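Local coordinates for protein succinylglutamate desuccinylase (Chromobacterium violaceum, PDB 1YW4) that probably hydrolyses N-succinylglutamate to glutamate and succinate, the last step of arginine degradation by the AST pathway, using one zinc ion per subunit, at residues G54-E59 with N102-R107; G111-H116 with R124-E129. All blocks are in the same frame, centred on the assembly; numbering follows the deposited sequence.

Contact 1 (G54-E59 with N102-R107); sequences GVHGNE and NYDMNR. With ZN (zinc ion), chain C.
The first torsions of His56 and Asp104 help to bring their polar ends together: CG of His56 lies anti to its carbonyl carbon (chi1 -72°), and CG of Asp104 lies anti to its backbone N (chi1 -173°). The pair forms a His-carboxylate hydrogen bond that links the zinc ligand His56 to second-shell Asp104, in the M14-like catalytic domain of the AspA/AstE family. His56 binds zinc through ND1 at 2.3 Å. Its other ring nitrogen, NE2, donates to Asp104 OD1 at 2.7 Å. The bond is nearly straight. OD1 sits in the imidazole plane at the ring edge, but NE2 meets it from above the carboxylate plane, and the two planes stand 75° apart. Metal and carboxylate together fix the rotation of the ring, and the negative charge probably makes ND1 a stronger ligand. Glu59 binds the same zinc with both carboxylate oxygens, and His149 and a water complete the site. A type I turn from His56 to Glu59 brings these two ligands to the metal. Asp104 OD1 also takes a weak hydrogen bond from Asn106 N, so two donors converge on one oxygen. Val55 CG1 lies over the centre of one face of the His56 ring. The same methyl touches Asn106 CB at 3.7 Å, and the two side chains cross at about a right angle. Asn106 OD1 itself accepts from Phe198 N. On the backbone side, a water bridges the two loops: it donates to Val55 O at 2.8 Å and accepts from Met105 N at 3.1 Å.

Contact 2 (G111-H116 with R124-E129); sequences GAHARH and RAAELE
The 3-10 segment 112-115 packs here on helix 120-137 of the catalytic domain, with His113 meeting Ala125, Ala126 and Glu129. The His113 ring carries most of the contact. CG takes the crowded position between the backbone N and the carbonyl carbon (chi1 50°), which helps to set the ring between Gly111 O and Ala126 CB. Ala126 CB lies over one ring face, offset toward the rim, in a CH-pi contact 3.7 Å from the centroid. It is nearest to NE2, at 3.5 Å. Gly111 O lies over the centre of the opposite face. Ala125 CB packs against His113 CB at 4.2 Å. ND1 of His113 is hydrogen-bonded to Leu108 O, which helps to set the ring's rotation. Glu129 reaches toward His113 tip to tip, with carboxylate and ring planes 78° apart. Its OE2 accepts from Gly111 N at 3.1 Å, using the syn lone pair, in a bond of 162°. The bond joins Glu129, on the helix, to the backbone just before the 3-10 segment. The contact lies outside the zinc site: the side chains of Ala125 and His56 are about 11 Å apart. The arrangement is a 3-10 segment packed against the alpha-helix that follows it in the chain, in the catalytic domain of the AspA/AstE family.

Overall arrangement
The chain leaves strand 48-53 and enters the zinc-binding loop 54-59. Helix 61-75, strand 83-88 and helix 91-96 follow before 102-107 returns to that loop, which closes contact 1 across 42 intervening residues. Contact 2 opens only afterwards. Seven residues separate 111-116 from 124-129, and the last four are the first turn of helix 120-137. The two contacts are therefore in series; they neither nest nor cross. The centres of contact 1 and contact 2 are about 13 Å apart, and the contacts touch directly. Met105 packs on Arg124 and Leu128, while the Tyr103 ring meets that of His116. Together they join the zinc-site loop, the long loop after helix 91-96 and helix 120-137 within the catalytic domain.

Contact 1 (G54-E59 with N102-R107)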
loop_
_atom_site.group_PDB
_atom_site.type_symbol
_atom_site.label_atom_id
_atom_site.label_comp_id
_atom_site.label_asym_id
_atom_site.label_seq_id
_atom_site.Cartn_x
_atom_site.Cartn_y
_atom_site.Cartn_z
ATOM N N GLY A 54 23.928 -21.360 -4.060
ATOM C CA GLY A 54 24.866 -21.291 -5.159
ATOM C C GLY A 54 24.212 -20.990 -6.498
ATOM O O GLY A 54 24.770 -21.338 -7.535
ATOM N N VAL A 55 23.018 -20.396 -6.494
ATOM C CA VAL A 55 22.388 -20.010 -7.756
ATOM C C VAL A 55 23.406 -19.030 -8.344
ATOM O O VAL A 55 23.625 -18.979 -9.561
ATOM C CB VAL A 55 21.025 -19.308 -7.524
ATOM C CG1 VAL A 55 20.613 -18.518 -8.764
ATOM C CG2 VAL A 55 19.951 -20.361 -7.220
ATOM N N HIS A 56 24.024 -18.263 -7.446
ATOM C CA HIS A 56 25.088 -17.327 -7.786
ATOM C C HIS A 56 26.316 -17.967 -7.121
ATOM O O HIS A 56 26.338 -18.184 -5.908
ATOM C CB HIS A 56 24.768 -15.933 -7.228
ATOM C CG HIS A 56 23.659 -15.250 -7.966
ATOM N ND1 HIS A 56 22.671 -14.531 -7.331
ATOM C CD2 HIS A 56 23.348 -15.235 -9.283
ATOM C CE1 HIS A 56 21.793 -14.109 -8.223
ATOM N NE2 HIS A 56 22.180 -14.524 -9.417
ATOM N N GLY A 57 27.307 -18.321 -7.936
ATOM C CA GLY A 57 28.501 -18.994 -7.444
ATOM C C GLY A 57 29.400 -18.305 -6.438
ATOM O O GLY A 57 30.206 -18.971 -5.783
ATOM N N ASN A 58 29.271 -16.990 -6.297
ATOM C CA ASN A 58 30.108 -16.237 -5.364
ATOM C C ASN A 58 29.458 -16.055 -3.992
ATOM O O ASN A 58 30.066 -15.480 -3.095
ATOM C CB ASN A 58 30.440 -14.861 -5.961
ATOM C CG ASN A 58 29.201 -14.019 -6.189
ATOM O OD1 ASN A 58 28.217 -14.493 -6.743
ATOM N ND2 ASN A 58 29.248 -12.759 -5.764
ATOM N N GLU A 59 28.229 -16.543 -3.826
ATOM C CA GLU A 59 27.517 -16.411 -2.544
ATOM C C GLU A 59 27.656 -17.751 -1.821
ATOM O O GLU A 59 26.727 -18.553 -1.770
ATOM C CB GLU A 59 26.054 -16.049 -2.821
ATOM C CG GLU A 59 25.953 -15.048 -3.976
ATOM C CD GLU A 59 24.553 -14.551 -4.272
ATOM O OE1 GLU A 59 23.574 -15.201 -3.845
ATOM O OE2 GLU A 59 24.442 -13.503 -4.958
ATOM N N ASN A 102 27.833 -16.864 -18.119
ATOM C CA ASN A 102 27.317 -16.176 -19.293
ATOM C C ASN A 102 26.087 -15.333 -19.010
ATOM O O ASN A 102 25.955 -14.229 -19.531
ATOM C CB ASN A 102 26.979 -17.204 -20.372
ATOM C CG ASN A 102 28.174 -18.024 -20.783
ATOM O OD1 ASN A 102 28.054 -19.220 -21.066
ATOM N ND2 ASN A 102 29.338 -17.389 -20.826
ATOM N N TYR A 103 25.195 -15.865 -18.179
ATOM C CA TYR A 103 23.947 -15.189 -17.841
ATOM C C TYR A 103 23.512 -15.521 -16.406
ATOM O O TYR A 103 23.683 -16.652 -15.941
ATOM C CB TYR A 103 22.879 -15.644 -18.834
ATOM C CG TYR A 103 21.730 -14.690 -19.043
ATOM C CD1 TYR A 103 20.653 -14.658 -18.158
ATOM C CD2 TYR A 103 21.691 -13.853 -20.163
ATOM C CE1 TYR A 103 19.557 -13.824 -18.384
ATOM C CE2 TYR A 103 20.601 -13.014 -20.399
ATOM C CZ TYR A 103 19.538 -13.011 -19.507
ATOM O OH TYR A 103 18.442 -12.224 -19.756
ATOM N N ASP A 104 22.959 -14.524 -15.720
ATOM C CA ASP A 104 22.473 -14.665 -14.347
ATOM C C ASP A 104 21.403 -15.762 -14.311
ATOM O O ASP A 104 20.309 -15.591 -14.858
ATOM C CB ASP A 104 21.869 -13.331 -13.874
ATOM C CG ASP A 104 21.481 -13.338 -12.398
ATOM O OD1 ASP A 104 21.052 -14.392 -11.886
ATOM O OD2 ASP A 104 21.583 -12.272 -11.754
HETATM N N MSE A 105 21.713 -16.882 -13.667
HETATM C CA MSE A 105 20.760 -17.978 -13.601
HETATM C C MSE A 105 19.463 -17.579 -12.927
HETATM O O MSE A 105 18.398 -18.079 -13.291
HETATM C CB MSE A 105 21.365 -19.188 -12.888
HETATM C CG MSE A 105 20.463 -20.426 -12.902
HETATM SE SE MSE A 105 21.404 -22.016 -12.323
HETATM C CE MSE A 105 22.459 -22.292 -13.916
ATOM N N ASN A 106 19.516 -16.674 -11.954
ATOM C CA ASN A 106 18.263 -16.305 -11.323
ATOM C C ASN A 106 17.444 -15.349 -12.168
ATOM O O ASN A 106 16.565 -14.644 -11.675
ATOM C CB ASN A 106 18.458 -15.752 -9.916
ATOM C CG ASN A 106 17.365 -16.237 -8.974
ATOM O OD1 ASN A 106 16.759 -17.281 -9.225
ATOM N ND2 ASN A 106 17.116 -15.503 -7.896
ATOM N N ARG A 107 17.759 -15.333 -13.455
ATOM C CA ARG A 107 17.017 -14.540 -14.419
ATOM C C ARG A 107 16.604 -15.530 -15.513
ATOM O O ARG A 107 16.006 -15.144 -16.516
ATOM C CB ARG A 107 17.893 -13.442 -15.025
ATOM C CG ARG A 107 18.205 -12.284 -14.099
ATOM C CD ARG A 107 18.968 -11.211 -14.850
ATOM N NE ARG A 107 18.230 -10.777 -16.039
ATOM C CZ ARG A 107 18.764 -10.091 -17.045
ATOM N NH1 ARG A 107 18.016 -9.741 -18.084
ATOM N NH2 ARG A 107 20.052 -9.765 -17.015
HETATM ZN ZN ZN C . 22.141 -13.942 -5.166
HETATM O O HOH W 1 24.087 -17.402 -11.779
HETATM O O HOH W 2 22.065 -11.991 -3.894
#

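Contact 2 (G111-H116 with R124-E129)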
loop_
_atom_site.group_PDB
_atom_site.type_symbol
_atom_site.label_atom_id
_atom_site.label_comp_id
_atom_site.label_asym_id
_atom_site.label_seq_id
_atom_site.Cartn_x
_atom_site.Cartn_y
_atom_site.Cartn_z
ATOM N N GLY A 111 10.798 -20.360 -16.933
ATOM C CA GLY A 111 10.807 -20.604 -18.366
ATOM C C GLY A 111 11.676 -19.677 -19.195
ATOM O O GLY A 111 11.829 -19.888 -20.394
ATOM N N ALA A 112 12.250 -18.657 -18.565
ATOM C CA ALA A 112 13.088 -17.695 -19.266
ATOM C C ALA A 112 14.321 -18.307 -19.935
ATOM O O ALA A 112 14.922 -17.695 -20.827
ATOM C CB ALA A 112 13.515 -16.584 -18.309
ATOM N N HIS A 113 14.699 -19.511 -19.510
ATOM C CA HIS A 113 15.855 -20.192 -20.083
ATOM C C HIS A 113 15.632 -20.478 -21.576
ATOM O O HIS A 113 16.584 -20.609 -22.344
ATOM C CB HIS A 113 16.126 -21.506 -19.342
ATOM C CG HIS A 113 14.914 -22.371 -19.187
ATOM N ND1 HIS A 113 14.139 -22.369 -18.047
ATOM C CD2 HIS A 113 14.323 -23.235 -20.043
ATOM C CE1 HIS A 113 13.120 -23.193 -18.209
ATOM N NE2 HIS A 113 13.208 -23.731 -19.412
ATOM N N ALA A 114 14.371 -20.572 -21.984
ATOM C CA ALA A 114 14.054 -20.844 -23.381
ATOM C C ALA A 114 14.623 -19.775 -24.314
ATOM O O ALA A 114 15.056 -20.086 -25.422
ATOM C CB ALA A 114 12.546 -20.956 -23.559
ATOM N N ARG A 115 14.634 -18.524 -23.861
ATOM C CA ARG A 115 15.153 -17.416 -24.662
ATOM C C ARG A 115 16.642 -17.527 -24.990
ATOM O O ARG A 115 17.118 -16.916 -25.949
ATOM C CB ARG A 115 14.903 -16.077 -23.957
ATOM C CG ARG A 115 13.471 -15.565 -24.029
ATOM C CD ARG A 115 12.519 -16.389 -23.182
ATOM N NE ARG A 115 11.131 -15.960 -23.353
ATOM C CZ ARG A 115 10.102 -16.470 -22.683
ATOM N NH1 ARG A 115 8.875 -16.020 -22.908
ATOM N NH2 ARG A 115 10.298 -17.427 -21.784
ATOM N N HIS A 116 17.380 -18.301 -24.198
ATOM C CA HIS A 116 18.814 -18.463 -24.424
ATOM C C HIS A 116 19.222 -19.933 -24.370
ATOM O O HIS A 116 20.061 -20.320 -23.559
ATOM C CB HIS A 116 19.594 -17.667 -23.373
ATOM C CG HIS A 116 19.264 -16.206 -23.356
ATOM N ND1 HIS A 116 19.625 -15.350 -24.373
ATOM C CD2 HIS A 116 18.581 -15.456 -22.458
ATOM C CE1 HIS A 116 19.180 -14.135 -24.104
ATOM N NE2 HIS A 116 18.542 -14.173 -22.948
ATOM N N ARG A 124 20.805 -25.865 -17.488
ATOM C CA ARG A 124 20.833 -26.193 -16.073
ATOM C C ARG A 124 19.580 -25.674 -15.361
ATOM O O ARG A 124 18.976 -26.374 -14.548
ATOM C CB ARG A 124 22.094 -25.606 -15.445
ATOM C CG ARG A 124 22.166 -25.764 -13.941
ATOM C CD ARG A 124 22.197 -27.221 -13.509
ATOM N NE ARG A 124 22.600 -27.285 -12.104
ATOM C CZ ARG A 124 22.840 -28.400 -11.428
ATOM N NH1 ARG A 124 22.716 -29.584 -12.013
ATOM N NH2 ARG A 124 23.228 -28.321 -10.165
ATOM N N ALA A 125 19.182 -24.445 -15.666
ATOM C CA ALA A 125 17.992 -23.877 -15.062
ATOM C C ALA A 125 16.767 -24.756 -15.362
ATOM O O ALA A 125 15.953 -25.023 -14.470
ATOM C CB ALA A 125 17.761 -22.448 -15.593
ATOM N N ALA A 126 16.627 -25.197 -16.616
ATOM C CA ALA A 126 15.491 -26.041 -17.006
ATOM C C ALA A 126 15.513 -27.380 -16.272
ATOM O O ALA A 126 14.473 -27.905 -15.875
ATOM C CB ALA A 126 15.494 -26.275 -18.530
ATOM N N GLU A 127 16.712 -27.917 -16.081
ATOM C CA GLU A 127 16.865 -29.181 -15.372
ATOM C C GLU A 127 16.426 -29.014 -13.912
ATOM O O GLU A 127 15.732 -29.869 -13.357
ATOM C CB GLU A 127 18.323 -29.637 -15.445
ATOM C CG GLU A 127 18.637 -30.877 -14.622
ATOM C CD GLU A 127 20.075 -31.312 -14.771
ATOM O OE1 GLU A 127 20.980 -30.584 -14.318
ATOM O OE2 GLU A 127 20.309 -32.386 -15.345
ATOM N N LEU A 128 16.827 -27.905 -13.298
ATOM C CA LEU A 128 16.479 -27.633 -11.906
ATOM C C LEU A 128 14.973 -27.427 -11.730
ATOM O O LEU A 128 14.400 -27.822 -10.704
ATOM C CB LEU A 128 17.254 -26.409 -11.400
ATOM C CG LEU A 128 18.790 -26.535 -11.352
ATOM C CD1 LEU A 128 19.375 -25.209 -10.880
ATOM C CD2 LEU A 128 19.226 -27.675 -10.421
ATOM N N GLU A 129 14.338 -26.788 -12.712
ATOM C CA GLU A 129 12.889 -26.564 -12.672
ATOM C C GLU A 129 12.194 -27.921 -12.679
ATOM O O GLU A 129 11.337 -28.215 -11.849
ATOM C CB GLU A 129 12.410 -25.774 -13.907
ATOM C CG GLU A 129 12.924 -24.341 -14.020
ATOM C CD GLU A 129 12.174 -23.526 -15.066
ATOM O OE1 GLU A 129 11.601 -24.132 -15.995
ATOM O OE2 GLU A 129 12.161 -22.280 -14.968
#